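Local coordinates for protein 303aa long hypothetical esterase (Sulfolobus tokodaii, PDB 3AIN) that probably hydrolyses carboxylic ester bonds as a thermostable carboxylesterase of the hormone-sensitive lipase-like group, built on the alpha/beta hydrolase fold, at residues A[75-80]-A[125-130]; A[64-69]-A[81-86]; A[188-193]-A[251-256]; A[143-148]-A[177-182]. The protein carries 1 engineered substitution. All blocks are in the same frame, centred on the assembly; numbering follows the deposited sequence.

Interaction 1: residues A[75-80]-A[125-130]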
loop_
_atom_site.group_PDB
_atom_site.type_symbol
_atom_site.label_atom_id
_atom_site.label_comp_id
_atom_site.label_asym_id
_atom_site.label_seq_id
_atom_site.Cartn_x
_atom_site.Cartn_y
_atom_site.Cartn_z
ATOM N N THR A 75 -26.919 -24.694 6.650
ATOM C CA THR A 75 -27.792 -23.581 7.003
ATOM C C THR A 75 -28.032 -22.733 5.757
ATOM O O THR A 75 -27.373 -22.905 4.728
ATOM C CB THR A 75 -27.168 -22.708 8.107
ATOM O OG1 THR A 75 -28.149 -21.816 8.634
ATOM C CG2 THR A 75 -26.006 -21.892 7.533
ATOM N N ASN A 76 -29.050 -21.889 5.817
ATOM C CA ASN A 76 -29.241 -20.906 4.768
ATOM C C ASN A 76 -28.466 -19.653 5.182
ATOM O O ASN A 76 -28.631 -19.155 6.288
ATOM C CB ASN A 76 -30.735 -20.573 4.622
ATOM C CG ASN A 76 -31.518 -21.696 3.963
ATOM O OD1 ASN A 76 -31.024 -22.359 3.055
ATOM N ND2 ASN A 76 -32.769 -21.865 4.373
ATOM N N ILE A 77 -27.582 -19.199 4.305
ATOM C CA ILE A 77 -26.573 -18.195 4.675
ATOM C C ILE A 77 -27.004 -16.865 4.060
ATOM O O ILE A 77 -27.035 -16.726 2.846
ATOM C CB ILE A 77 -25.219 -18.595 4.082
ATOM C CG1 ILE A 77 -24.819 -19.976 4.614
ATOM C CG2 ILE A 77 -24.134 -17.533 4.376
ATOM C CD1 ILE A 77 -23.807 -20.662 3.731
ATOM N N LYS A 78 -27.303 -15.887 4.902
ATOM C CA LYS A 78 -27.619 -14.541 4.389
ATOM C C LYS A 78 -26.364 -13.927 3.757
ATOM O O LYS A 78 -25.258 -14.075 4.278
ATOM C CB LYS A 78 -28.130 -13.643 5.510
ATOM C CG LYS A 78 -28.702 -12.315 4.999
ATOM C CD LYS A 78 -29.380 -11.507 6.112
ATOM C CE LYS A 78 -29.480 -10.041 5.703
ATOM N NZ LYS A 78 -30.660 -9.368 6.299
ATOM N N ALA A 79 -26.531 -13.195 2.667
ATOM C CA ALA A 79 -25.421 -12.408 2.143
ATOM C C ALA A 79 -25.929 -11.126 1.523
ATOM O O ALA A 79 -27.100 -11.034 1.123
ATOM C CB ALA A 79 -24.631 -13.204 1.115
ATOM N N ARG A 80 -25.093 -10.096 1.560
ATOM C CA ARG A 80 -25.477 -8.823 0.961
ATOM C C ARG A 80 -24.602 -8.538 -0.246
ATOM O O ARG A 80 -23.363 -8.664 -0.195
ATOM C CB ARG A 80 -25.404 -7.669 1.963
ATOM C CG ARG A 80 -25.821 -6.327 1.333
ATOM C CD ARG A 80 -26.101 -5.239 2.343
ATOM N NE ARG A 80 -27.323 -5.545 3.093
ATOM C CZ ARG A 80 -27.592 -5.107 4.317
ATOM N NH1 ARG A 80 -26.775 -4.242 4.918
ATOM N NH2 ARG A 80 -28.654 -5.586 4.963
ATOM N N ILE A 125 -19.659 -9.369 -2.141
ATOM C CA ILE A 125 -20.673 -10.180 -1.499
ATOM C C ILE A 125 -20.256 -10.485 -0.075
ATOM O O ILE A 125 -19.344 -11.269 0.180
ATOM C CB ILE A 125 -20.959 -11.470 -2.272
ATOM C CG1 ILE A 125 -21.439 -11.089 -3.681
ATOM C CG2 ILE A 125 -22.055 -12.291 -1.540
ATOM C CD1 ILE A 125 -21.789 -12.322 -4.550
ATOM N N SER A 126 -20.961 -9.852 0.843
ATOM C CA SER A 126 -20.616 -9.917 2.258
ATOM C C SER A 126 -21.412 -11.019 2.918
ATOM O O SER A 126 -22.650 -11.027 2.863
ATOM C CB SER A 126 -20.909 -8.574 2.921
ATOM O OG SER A 126 -20.600 -8.612 4.323
ATOM N N VAL A 127 -20.698 -11.960 3.535
ATOM C CA VAL A 127 -21.303 -13.232 3.985
ATOM C C VAL A 127 -21.605 -13.216 5.500
ATOM O O VAL A 127 -20.737 -12.887 6.313
ATOM C CB VAL A 127 -20.347 -14.408 3.623
ATOM C CG1 VAL A 127 -20.854 -15.729 4.181
ATOM C CG2 VAL A 127 -20.168 -14.455 2.130
ATOM N N ASP A 128 -22.836 -13.582 5.881
ATOM C CA ASP A 128 -23.224 -13.641 7.304
ATOM C C ASP A 128 -23.033 -15.088 7.803
ATOM O O ASP A 128 -23.990 -15.883 7.889
ATOM C CB ASP A 128 -24.688 -13.191 7.490
ATOM C CG ASP A 128 -24.871 -12.091 8.559
ATOM O OD1 ASP A 128 -23.885 -11.514 9.069
ATOM O OD2 ASP A 128 -26.039 -11.689 8.789
ATOM N N TYR A 129 -21.771 -15.482 7.927
ATOM C CA TYR A 129 -21.454 -16.835 8.387
ATOM C C TYR A 129 -21.909 -17.024 9.846
ATOM O O TYR A 129 -21.990 -16.068 10.623
ATOM C CB TYR A 129 -19.952 -17.130 8.221
ATOM C CG TYR A 129 -19.038 -16.150 8.955
ATOM C CD1 TYR A 129 -18.763 -16.304 10.321
ATOM C CD2 TYR A 129 -18.489 -15.036 8.294
ATOM C CE1 TYR A 129 -17.872 -15.431 10.993
ATOM C CE2 TYR A 129 -17.583 -14.161 8.965
ATOM C CZ TYR A 129 -17.356 -14.343 10.329
ATOM O OH TYR A 129 -16.481 -13.523 10.998
ATOM N N ARG A 130 -22.161 -18.273 10.249
ATOM C CA ARG A 130 -22.606 -18.504 11.632
ATOM C C ARG A 130 -21.544 -18.127 12.666
ATOM O O ARG A 130 -20.362 -18.455 12.500
ATOM C CB ARG A 130 -22.978 -19.988 11.820
ATOM C CG ARG A 130 -24.411 -20.328 11.359
ATOM C CD ARG A 130 -24.631 -21.870 11.292
ATOM N NE ARG A 130 -23.756 -22.505 10.317
ATOM C CZ ARG A 130 -23.418 -23.791 10.327
ATOM N NH1 ARG A 130 -23.976 -24.618 11.208
ATOM N NH2 ARG A 130 -22.572 -24.258 9.435
HETATM O O HOH W 1 -26.983 -16.105 7.772
#

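Interaction 2: residues A[64-69]-A[81-86]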
loop_
_atom_site.group_PDB
_atom_site.type_symbol
_atom_site.label_atom_id
_atom_site.label_comp_id
_atom_site.label_asym_id
_atom_site.label_seq_id
_atom_site.Cartn_x
_atom_site.Cartn_y
_atom_site.Cartn_z
ATOM N N LYS A 64 -26.098 -0.582 -6.616
ATOM C CA LYS A 64 -27.329 -1.328 -6.325
ATOM C C LYS A 64 -26.950 -2.302 -5.216
ATOM O O LYS A 64 -25.787 -2.661 -5.125
ATOM C CB LYS A 64 -27.759 -2.135 -7.551
ATOM C CG LYS A 64 -28.875 -3.124 -7.302
ATOM C CD LYS A 64 -29.417 -3.662 -8.629
ATOM C CE LYS A 64 -29.366 -5.184 -8.690
ATOM N NZ LYS A 64 -30.600 -5.827 -8.149
ATOM N N ILE A 65 -27.838 -2.472 -4.245
ATOM C CA ILE A 65 -27.677 -3.496 -3.211
ATOM C C ILE A 65 -28.826 -4.499 -3.238
ATOM O O ILE A 65 -30.003 -4.116 -3.300
ATOM C CB ILE A 65 -27.580 -2.853 -1.814
ATOM C CG1 ILE A 65 -26.396 -1.882 -1.771
ATOM C CG2 ILE A 65 -27.420 -3.933 -0.729
ATOM C CD1 ILE A 65 -26.390 -0.947 -0.561
ATOM N N GLU A 66 -28.486 -5.767 -3.027
ATOM C CA GLU A 66 -29.485 -6.830 -2.908
ATOM C C GLU A 66 -29.128 -7.720 -1.717
ATOM O O GLU A 66 -27.997 -8.189 -1.624
ATOM C CB GLU A 66 -29.440 -7.680 -4.184
ATOM C CG GLU A 66 -30.770 -8.175 -4.650
ATOM C CD GLU A 66 -30.652 -8.932 -5.946
ATOM O OE1 GLU A 66 -29.691 -8.651 -6.708
ATOM O OE2 GLU A 66 -31.415 -9.911 -6.116
ATOM N N ASP A 67 -30.120 -8.094 -0.916
ATOM C CA ASP A 67 -29.914 -9.120 0.101
ATOM C C ASP A 67 -30.359 -10.473 -0.443
ATOM O O ASP A 67 -31.432 -10.587 -1.039
ATOM C CB ASP A 67 -30.675 -8.784 1.379
ATOM C CG ASP A 67 -29.951 -7.751 2.231
ATOM O OD1 ASP A 67 -28.786 -7.471 1.910
ATOM O OD2 ASP A 67 -30.450 -7.388 3.313
ATOM N N ILE A 68 -29.481 -11.465 -0.358
ATOM C CA ILE A 68 -29.790 -12.791 -0.904
ATOM C C ILE A 68 -29.625 -13.864 0.178
ATOM O O ILE A 68 -29.135 -13.591 1.277
ATOM C CB ILE A 68 -28.888 -13.176 -2.105
ATOM C CG1 ILE A 68 -27.437 -13.329 -1.655
ATOM C CG2 ILE A 68 -29.043 -12.191 -3.272
ATOM C CD1 ILE A 68 -26.504 -13.908 -2.725
ATOM N N THR A 69 -30.189 -15.036 -0.086
ATOM C CA THR A 69 -29.974 -16.203 0.775
ATOM C C THR A 69 -29.269 -17.303 -0.014
ATOM O O THR A 69 -29.694 -17.680 -1.128
ATOM C CB THR A 69 -31.320 -16.763 1.300
ATOM O OG1 THR A 69 -31.982 -15.757 2.087
ATOM C CG2 THR A 69 -31.077 -17.979 2.180
ATOM N N VAL A 81 -25.252 -8.301 -1.381
ATOM C CA VAL A 81 -24.545 -8.133 -2.636
ATOM C C VAL A 81 -24.489 -6.648 -2.979
ATOM O O VAL A 81 -25.522 -5.972 -3.015
ATOM C CB VAL A 81 -25.290 -8.850 -3.779
ATOM C CG1 VAL A 81 -24.538 -8.671 -5.105
ATOM C CG2 VAL A 81 -25.503 -10.335 -3.429
ATOM N N TYR A 82 -23.279 -6.122 -3.132
ATOM C CA TYR A 82 -23.087 -4.687 -3.475
ATOM C C TYR A 82 -22.566 -4.626 -4.914
ATOM O O TYR A 82 -21.501 -5.157 -5.241
ATOM C CB TYR A 82 -22.050 -4.010 -2.545
ATOM C CG TYR A 82 -22.342 -4.113 -1.057
ATOM C CD1 TYR A 82 -22.920 -3.046 -0.359
ATOM C CD2 TYR A 82 -22.024 -5.275 -0.339
ATOM C CE1 TYR A 82 -23.175 -3.131 1.020
ATOM C CE2 TYR A 82 -22.171 -5.316 1.042
ATOM C CZ TYR A 82 -22.800 -4.274 1.703
ATOM O OH TYR A 82 -22.992 -4.347 3.050
ATOM N N TYR A 83 -23.270 -3.873 -5.757
ATOM C CA TYR A 83 -22.787 -3.595 -7.109
ATOM C C TYR A 83 -22.144 -2.212 -7.170
ATOM O O TYR A 83 -22.631 -1.271 -6.552
ATOM C CB TYR A 83 -23.972 -3.599 -8.091
ATOM C CG TYR A 83 -24.568 -4.963 -8.312
ATOM C CD1 TYR A 83 -24.158 -5.740 -9.380
ATOM C CD2 TYR A 83 -25.576 -5.442 -7.497
ATOM C CE1 TYR A 83 -24.708 -6.987 -9.610
ATOM C CE2 TYR A 83 -26.153 -6.686 -7.736
ATOM C CZ TYR A 83 -25.706 -7.446 -8.790
ATOM O OH TYR A 83 -26.257 -8.688 -9.025
ATOM N N PRO A 84 -21.085 -2.072 -7.961
ATOM C CA PRO A 84 -20.466 -0.760 -8.089
ATOM C C PRO A 84 -21.272 0.103 -9.048
ATOM O O PRO A 84 -22.264 -0.365 -9.621
ATOM C CB PRO A 84 -19.111 -1.081 -8.712
ATOM C CG PRO A 84 -19.358 -2.295 -9.516
ATOM C CD PRO A 84 -20.371 -3.101 -8.736
ATOM N N LYS A 85 -20.825 1.345 -9.222
ATOM C CA LYS A 85 -21.542 2.319 -10.034
ATOM C C LYS A 85 -21.198 2.145 -11.512
ATOM O O LYS A 85 -21.799 2.792 -12.363
ATOM C CB LYS A 85 -21.202 3.752 -9.581
ATOM C CG LYS A 85 -21.398 4.052 -8.108
ATOM C CD LYS A 85 -20.198 4.860 -7.576
ATOM C CE LYS A 85 -20.580 5.835 -6.472
ATOM N NZ LYS A 85 -21.565 6.840 -6.949
ATOM N N THR A 86 -20.132 1.401 -11.794
ATOM C CA THR A 86 -19.670 1.183 -13.154
ATOM C C THR A 86 -20.527 0.133 -13.842
ATOM O O THR A 86 -21.257 -0.623 -13.186
ATOM C CB THR A 86 -18.211 0.708 -13.183
ATOM O OG1 THR A 86 -18.074 -0.493 -12.404
ATOM C CG2 THR A 86 -17.282 1.798 -12.629
#

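Interaction 3: residues A[188-193]-A[251-256]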
loop_
_atom_site.group_PDB
_atom_site.type_symbol
_atom_site.label_atom_id
_atom_site.label_comp_id
_atom_site.label_asym_id
_atom_site.label_seq_id
_atom_site.Cartn_x
_atom_site.Cartn_y
_atom_site.Cartn_z
ATOM N N ILE A 188 -11.419 -25.188 -7.538
ATOM C CA ILE A 188 -12.083 -23.912 -7.757
ATOM C C ILE A 188 -10.994 -22.871 -7.870
ATOM O O ILE A 188 -10.106 -22.832 -7.019
ATOM C CB ILE A 188 -12.974 -23.548 -6.560
ATOM C CG1 ILE A 188 -14.186 -24.478 -6.506
ATOM C CG2 ILE A 188 -13.369 -22.066 -6.601
ATOM C CD1 ILE A 188 -14.927 -24.401 -5.180
ATOM N N LYS A 189 -10.939 -22.198 -9.018
ATOM C CA LYS A 189 -9.797 -21.371 -9.376
ATOM C C LYS A 189 -10.131 -19.911 -9.098
ATOM O O LYS A 189 -10.741 -19.241 -9.924
ATOM C CB LYS A 189 -9.445 -21.545 -10.859
ATOM C CG LYS A 189 -8.911 -22.927 -11.204
ATOM C CD LYS A 189 -9.362 -23.378 -12.588
ATOM C CE LYS A 189 -9.339 -24.899 -12.700
ATOM N NZ LYS A 189 -8.569 -25.355 -13.888
ATOM N N LEU A 190 -9.688 -19.417 -7.943
ATOM C CA LEU A 190 -9.902 -18.025 -7.571
ATOM C C LEU A 190 -8.811 -17.125 -8.149
ATOM O O LEU A 190 -7.658 -17.543 -8.269
ATOM C CB LEU A 190 -9.852 -17.922 -6.044
ATOM C CG LEU A 190 -10.806 -18.853 -5.309
ATOM C CD1 LEU A 190 -10.581 -18.708 -3.789
ATOM C CD2 LEU A 190 -12.227 -18.463 -5.678
ATOM N N LYS A 191 -9.145 -15.850 -8.314
ATOM C CA LYS A 191 -8.233 -14.881 -8.915
ATOM C C LYS A 191 -7.235 -14.355 -7.888
ATOM O O LYS A 191 -6.130 -13.973 -8.256
ATOM C CB LYS A 191 -8.996 -13.704 -9.526
ATOM C CG LYS A 191 -9.771 -14.031 -10.818
ATOM C CD LYS A 191 -8.966 -14.921 -11.745
ATOM C CE LYS A 191 -9.834 -15.402 -12.910
ATOM N NZ LYS A 191 -9.652 -14.529 -14.097
ATOM N N TYR A 192 -7.684 -14.192 -6.642
ATOM C CA TYR A 192 -6.916 -13.384 -5.695
ATOM C C TYR A 192 -7.457 -13.594 -4.272
ATOM O O TYR A 192 -8.607 -14.008 -4.083
ATOM C CB TYR A 192 -7.048 -11.905 -6.090
ATOM C CG TYR A 192 -5.889 -11.021 -5.648
ATOM C CD1 TYR A 192 -4.718 -10.941 -6.405
ATOM C CD2 TYR A 192 -5.971 -10.276 -4.481
ATOM C CE1 TYR A 192 -3.647 -10.122 -6.010
ATOM C CE2 TYR A 192 -4.891 -9.482 -4.063
ATOM C CZ TYR A 192 -3.760 -9.379 -4.852
ATOM O OH TYR A 192 -2.682 -8.587 -4.452
ATOM N N GLN A 193 -6.621 -13.333 -3.278
ATOM C CA GLN A 193 -7.111 -13.317 -1.887
ATOM C C GLN A 193 -6.565 -12.055 -1.195
ATOM O O GLN A 193 -5.375 -11.763 -1.268
ATOM C CB GLN A 193 -6.677 -14.592 -1.138
ATOM C CG GLN A 193 -5.163 -14.872 -1.171
ATOM C CD GLN A 193 -4.799 -16.180 -0.476
ATOM O OE1 GLN A 193 -5.316 -16.484 0.596
ATOM N NE2 GLN A 193 -3.944 -16.991 -1.123
ATOM N N ASP A 251 0.026 -23.338 -4.879
ATOM C CA ASP A 251 -1.030 -23.258 -5.889
ATOM C C ASP A 251 -2.235 -22.458 -5.416
ATOM O O ASP A 251 -3.300 -22.524 -6.014
ATOM C CB ASP A 251 -1.462 -24.657 -6.366
ATOM C CG ASP A 251 -0.299 -25.459 -6.952
ATOM O OD1 ASP A 251 0.404 -24.923 -7.822
ATOM O OD2 ASP A 251 -0.005 -26.550 -6.436
ATOM N N LEU A 252 -2.043 -21.644 -4.382
ATOM C CA LEU A 252 -3.104 -20.755 -3.922
ATOM C C LEU A 252 -3.083 -19.464 -4.736
ATOM O O LEU A 252 -2.112 -19.152 -5.422
ATOM C CB LEU A 252 -2.933 -20.452 -2.404
ATOM C CG LEU A 252 -3.167 -21.627 -1.436
ATOM C CD1 LEU A 252 -2.930 -21.253 0.045
ATOM C CD2 LEU A 252 -4.545 -22.239 -1.575
ATOM N N PRO A 253 -4.181 -18.721 -4.695
ATOM C CA PRO A 253 -4.237 -17.511 -5.523
ATOM C C PRO A 253 -3.244 -16.481 -5.000
ATOM O O PRO A 253 -2.928 -16.478 -3.801
ATOM C CB PRO A 253 -5.662 -16.984 -5.317
ATOM C CG PRO A 253 -6.321 -17.919 -4.334
ATOM C CD PRO A 253 -5.456 -19.085 -4.061
ATOM N N PRO A 254 -2.855 -15.538 -5.854
ATOM C CA PRO A 254 -1.946 -14.491 -5.410
ATOM C C PRO A 254 -2.643 -13.607 -4.366
ATOM O O PRO A 254 -3.885 -13.592 -4.282
ATOM C CB PRO A 254 -1.692 -13.672 -6.683
ATOM C CG PRO A 254 -2.792 -14.038 -7.629
ATOM C CD PRO A 254 -3.153 -15.461 -7.300
ATOM N N ALA A 255 -1.850 -12.982 -3.496
ATOM C CA ALA A 255 -2.431 -12.367 -2.270
ATOM C C ALA A 255 -1.913 -10.957 -2.086
ATOM O O ALA A 255 -0.761 -10.656 -2.438
ATOM C CB ALA A 255 -2.098 -13.210 -1.019
ATOM N N LEU A 256 -2.756 -10.126 -1.473
ATOM C CA LEU A 256 -2.350 -8.889 -0.779
ATOM C C LEU A 256 -2.532 -9.193 0.692
ATOM O O LEU A 256 -3.629 -9.557 1.091
ATOM C CB LEU A 256 -3.264 -7.726 -1.169
ATOM C CG LEU A 256 -3.020 -6.440 -0.345
ATOM C CD1 LEU A 256 -1.607 -5.906 -0.642
ATOM C CD2 LEU A 256 -4.084 -5.343 -0.656
#

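Interaction 4: residues A[143-148]-A[177-182]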
loop_
_atom_site.group_PDB
_atom_site.type_symbol
_atom_site.label_atom_id
_atom_site.label_comp_id
_atom_site.label_asym_id
_atom_site.label_seq_id
_atom_site.Cartn_x
_atom_site.Cartn_y
_atom_site.Cartn_z
ATOM N N ASP A 143 -19.763 -22.426 6.420
ATOM C CA ASP A 143 -20.531 -21.373 5.761
ATOM C C ASP A 143 -19.694 -20.552 4.780
ATOM O O ASP A 143 -20.163 -20.178 3.703
ATOM C CB ASP A 143 -21.169 -20.431 6.782
ATOM C CG ASP A 143 -22.253 -21.095 7.588
ATOM O OD1 ASP A 143 -22.529 -22.287 7.360
ATOM O OD2 ASP A 143 -22.778 -20.431 8.504
ATOM N N SER A 144 -18.487 -20.173 5.188
ATOM C CA SER A 144 -17.655 -19.350 4.307
ATOM C C SER A 144 -17.309 -20.044 3.008
ATOM O O SER A 144 -17.374 -19.433 1.937
ATOM C CB SER A 144 -16.394 -18.869 5.043
ATOM O OG SER A 144 -16.767 -18.062 6.171
ATOM N N PHE A 145 -17.006 -21.342 3.088
ATOM C CA PHE A 145 -16.649 -22.096 1.887
ATOM C C PHE A 145 -17.919 -22.348 1.060
ATOM O O PHE A 145 -17.893 -22.246 -0.155
ATOM C CB PHE A 145 -16.017 -23.440 2.265
ATOM C CG PHE A 145 -15.614 -24.254 1.088
ATOM C CD1 PHE A 145 -14.742 -23.719 0.153
ATOM C CD2 PHE A 145 -16.395 -25.331 0.713
ATOM C CE1 PHE A 145 -14.456 -24.409 -1.027
ATOM C CE2 PHE A 145 -16.071 -26.066 -0.427
ATOM C CZ PHE A 145 -15.138 -25.572 -1.320
ATOM N N ASP A 146 -19.003 -22.706 1.730
ATOM C CA ASP A 146 -20.269 -22.989 1.015
ATOM C C ASP A 146 -20.689 -21.732 0.244
ATOM O O ASP A 146 -21.131 -21.821 -0.907
ATOM C CB ASP A 146 -21.390 -23.361 1.997
ATOM C CG ASP A 146 -21.262 -24.787 2.538
ATOM O OD1 ASP A 146 -20.381 -25.546 2.070
ATOM O OD2 ASP A 146 -22.018 -25.123 3.459
ATOM N N ALA A 147 -20.572 -20.563 0.879
ATOM C CA ALA A 147 -20.878 -19.300 0.172
ATOM C C ALA A 147 -19.963 -19.069 -1.019
ATOM O O ALA A 147 -20.427 -18.660 -2.092
ATOM C CB ALA A 147 -20.825 -18.090 1.167
ATOM N N LEU A 148 -18.666 -19.291 -0.863
ATOM C CA LEU A 148 -17.778 -19.087 -1.984
ATOM C C LEU A 148 -18.119 -20.006 -3.154
ATOM O O LEU A 148 -18.182 -19.610 -4.216
ATOM C CB LEU A 148 -16.335 -19.295 -1.571
ATOM C CG LEU A 148 -15.225 -19.140 -2.590
ATOM C CD1 LEU A 148 -15.242 -20.317 -3.430
ATOM C CD2 LEU A 148 -15.378 -17.937 -3.425
ATOM N N ALA A 177 -8.595 -16.933 4.031
ATOM C CA ALA A 177 -7.413 -17.783 3.793
ATOM C C ALA A 177 -7.803 -19.269 3.740
ATOM O O ALA A 177 -7.365 -19.995 2.853
ATOM C CB ALA A 177 -6.334 -17.539 4.823
ATOM N N VAL A 178 -8.630 -19.692 4.677
ATOM C CA VAL A 178 -9.063 -21.094 4.773
ATOM C C VAL A 178 -9.933 -21.465 3.581
ATOM O O VAL A 178 -9.738 -22.529 2.954
ATOM C CB VAL A 178 -9.806 -21.328 6.106
ATOM C CG1 VAL A 178 -10.478 -22.705 6.139
ATOM C CG2 VAL A 178 -8.816 -21.186 7.265
ATOM N N THR A 179 -10.785 -20.535 3.171
ATOM C CA THR A 179 -11.635 -20.746 1.988
ATOM C C THR A 179 -10.815 -20.932 0.725
ATOM O O THR A 179 -11.092 -21.832 -0.081
ATOM C CB THR A 179 -12.620 -19.568 1.811
ATOM O OG1 THR A 179 -13.529 -19.593 2.923
ATOM C CG2 THR A 179 -13.432 -19.742 0.551
ATOM N N ALA A 180 -9.746 -20.146 0.592
ATOM C CA ALA A 180 -8.838 -20.329 -0.531
ATOM C C ALA A 180 -8.139 -21.691 -0.521
ATOM O O ALA A 180 -8.057 -22.340 -1.570
ATOM C CB ALA A 180 -7.818 -19.205 -0.602
ATOM N N ILE A 181 -7.739 -22.165 0.656
ATOM C CA ILE A 181 -7.133 -23.504 0.764
ATOM C C ILE A 181 -8.151 -24.564 0.356
ATOM O O ILE A 181 -7.821 -25.495 -0.383
ATOM C CB ILE A 181 -6.585 -23.785 2.177
ATOM C CG1 ILE A 181 -5.359 -22.882 2.428
ATOM C CG2 ILE A 181 -6.168 -25.287 2.334
ATOM C CD1 ILE A 181 -5.102 -22.621 3.879
ATOM N N LEU A 182 -9.369 -24.449 0.879
ATOM C CA LEU A 182 -10.404 -25.454 0.582
ATOM C C LEU A 182 -10.805 -25.459 -0.894
ATOM O O LEU A 182 -11.189 -26.502 -1.426
ATOM C CB LEU A 182 -11.639 -25.228 1.456
ATOM C CG LEU A 182 -11.454 -25.500 2.948
ATOM C CD1 LEU A 182 -12.638 -24.981 3.766
ATOM C CD2 LEU A 182 -11.158 -26.968 3.265
#

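Interaction 1: residues A[75-80]-A[125-130]
Ala-79 and Val-127 face each other as an antiparallel non-hydrogen-bonded pair, the axes of strands 76-80 and 125-127 coming within 4.7 Å at 146° between their N-to-C directions. Arg-80 and Ser-126 form the neighbouring hydrogen-bonded pair: Arg-80 N donates to Ser-126 O and Ser-126 N to Arg-80 O. One step on, Asp-128 N gives a 2.9 Å bond to Lys-78 O, and beyond it the ladder opens: a water accepts from Lys-78 N and donates to Asp-128 O.

On one face Ala-79 CB sits 3.8 Å from Ile-125 CG2, and the CG2 branch of Ile-77 reaches Val-127 CG1 at 3.7 Å. With CG1 anti to the carbonyl carbon (chi1 -59°), CG2 of Ile-77 is left opposite the backbone N, where it meets Val-127. Past the strand ends, Thr-75 and Arg-130 slide by each other in opposite directions; Thr-75 CB lies over one face of the guanidinium, and Thr-75 CG2 comes 3.6 Å from Arg-130 NE. Arg-130 NH2 makes salt bridges to Glu-74 and Asp-143. On the face of Arg-80 and Ser-126, the arginine makes salt bridges to Asp-67, Glu-107 and Asp-110. Asp-128 OD1 accepts from Ile-106 N.

Strand 123-127 continues the sheet through strand 92-96, so this antiparallel pairing joins the N-terminal hairpin to the parallel core of an alpha/beta hydrolase sheet.

Interaction 2: residues A[64-69]-A[81-86]
Val-81, Lys-64 and Tyr-83 bury the most surface where the two strands of the N-terminal beta hairpin, 64-71 and 76-83, pair antiparallel at the edge of the sheet. Val-81 is held to Glu-66 by a pair of backbone bonds, its N donating to Glu-66 O at 2.8 Å and its O accepting from Glu-66 N. Its CG2 meets Ile-68 CD1 at 3.8 Å, while neighbouring Val-123 and Phe-158 also touch the side chain. Tyr-83 N reaches Lys-64 O in a nearly straight bond of 172°, and that same oxygen lies at the edge of the Tyr-83 ring, in its plane. Lys-64 and Tyr-83 run side by side, pointing the same way. With an alanine at Tyr-83, the Lys-64 methylenes would probably be left without an apolar neighbour and the lysine chain freer to swing. The lysine bends at chi3 (124°), which brings CE to 3.7 Å from Tyr-83 CE2, while its NZ forms a salt bridge to Glu-66 OE1, the hydrogen bond weak at 3.3 Å.

Interaction 3: residues A[188-193]-A[251-256]
Pro-254 O lies 3.4 Å above one face of the Tyr-192 ring, offset toward the rim, where strands 192-196 and 255-260 begin their parallel pairing in the alpha/beta hydrolase sheet. Ala-255 CA lies over the same face, also toward the rim. The ring arrives there with CG anti to the backbone N (chi1 -154°), crossing Pro-254 obliquely so that Tyr-192 CD1 meets Pro-254 CG at 3.8 Å. Farther out, Tyr-192 CE2 packs on Leu-256 CB. Helix 303-321 supplies further apolar neighbours to the tyrosine through Val-315, Leu-316 and Val-319.

Gln-193 straddles Ala-255 in the parallel manner: Gln-193 N donates to Pro-254 O, and Leu-256 N donates to Gln-193 O at 3.1 Å. Pro-254 O thus serves both as acceptor for the strand and as the group over the tyrosine ring. Tyr-192 N, by contrast, is buried near Pro-253 CB with no hydrogen-bonding partner in the model.

The two prolines fill in ahead of the strand. Pro-253 CG touches Leu-190 CB at 3.9 Å, and Pro-254 CG sits 3.4 Å from Lys-191 O. Gln-193 runs back toward them: its CG, between the backbone N and the carbonyl carbon at chi1 54°, packs 3.5 Å from Ala-255 CB. From there the extended chain delivers NE2 to Pro-253 O, a 2.9 Å bond with the oxygen close to the amide plane of Gln-193.

Interaction 4: residues A[143-148]-A[177-182]
Phe-145 and Leu-182 meet obliquely between helical segments 143-148 and 177-182, whose axes approach to 9.2 Å and cross at -58°. Leu-182 CB makes an off-centre CH-pi contact with the Phe-145 ring, 4.1 Å from its centroid and 30° off the normal, and its CD1 branch backs the phenylalanine CB. With CG anti to the backbone N (chi1 -179°), the ring is directed alongside the second helix, where Phe-145 CD1 comes 3.7 Å from Leu-182 CB. A serine at Phe-145 would probably open a gap against Leu-182 and leave Leu-182 CB without its aromatic partner.

Thr-179 is the other point of contact, pointing at the 143-148 helix with its two branches divided. CG2 packs on Leu-148, 3.6 Å from Leu-148 CB, the two side chains again at a slant. OG1 rests 3.6 Å from Ser-144 CB, yet its hydrogen bond goes to Leu-175 O within its own helix. Ser-144 OG likewise turns home, to Ala-140 O, so the two hydroxyls are satisfied locally and the interface is left to van der Waals contact.

Leu-148 and Thr-179 also rest on strands 92-96 and 164-169. Such packing of neighbouring helices over the central sheet belongs to the alpha/beta hydrolase fold.

Overall arrangement
Interactions 1, 2 and 3 all lie on the one mixed sheet, and interaction 4 joins two helices packed on it. Interactions 1 and 2 share strand 76-83, with centres about 14 Å apart; their segments alternate along the chain, and Arg-80 of one forms a salt bridge with Asp-67 of the other. Interaction 4 comes next in the chain and touches interaction 1 through Arg-130 and Asp-143. Interaction 3 closes the series, its centre about 12 Å from that of interaction 4, where Leu-252 packs on Ala-180 and Ile-181. Interactions 2 and 3 have centres about 23 Å apart and nearest atoms about 15 Å apart. Together they tie the hairpin, parallel core and helices into one body.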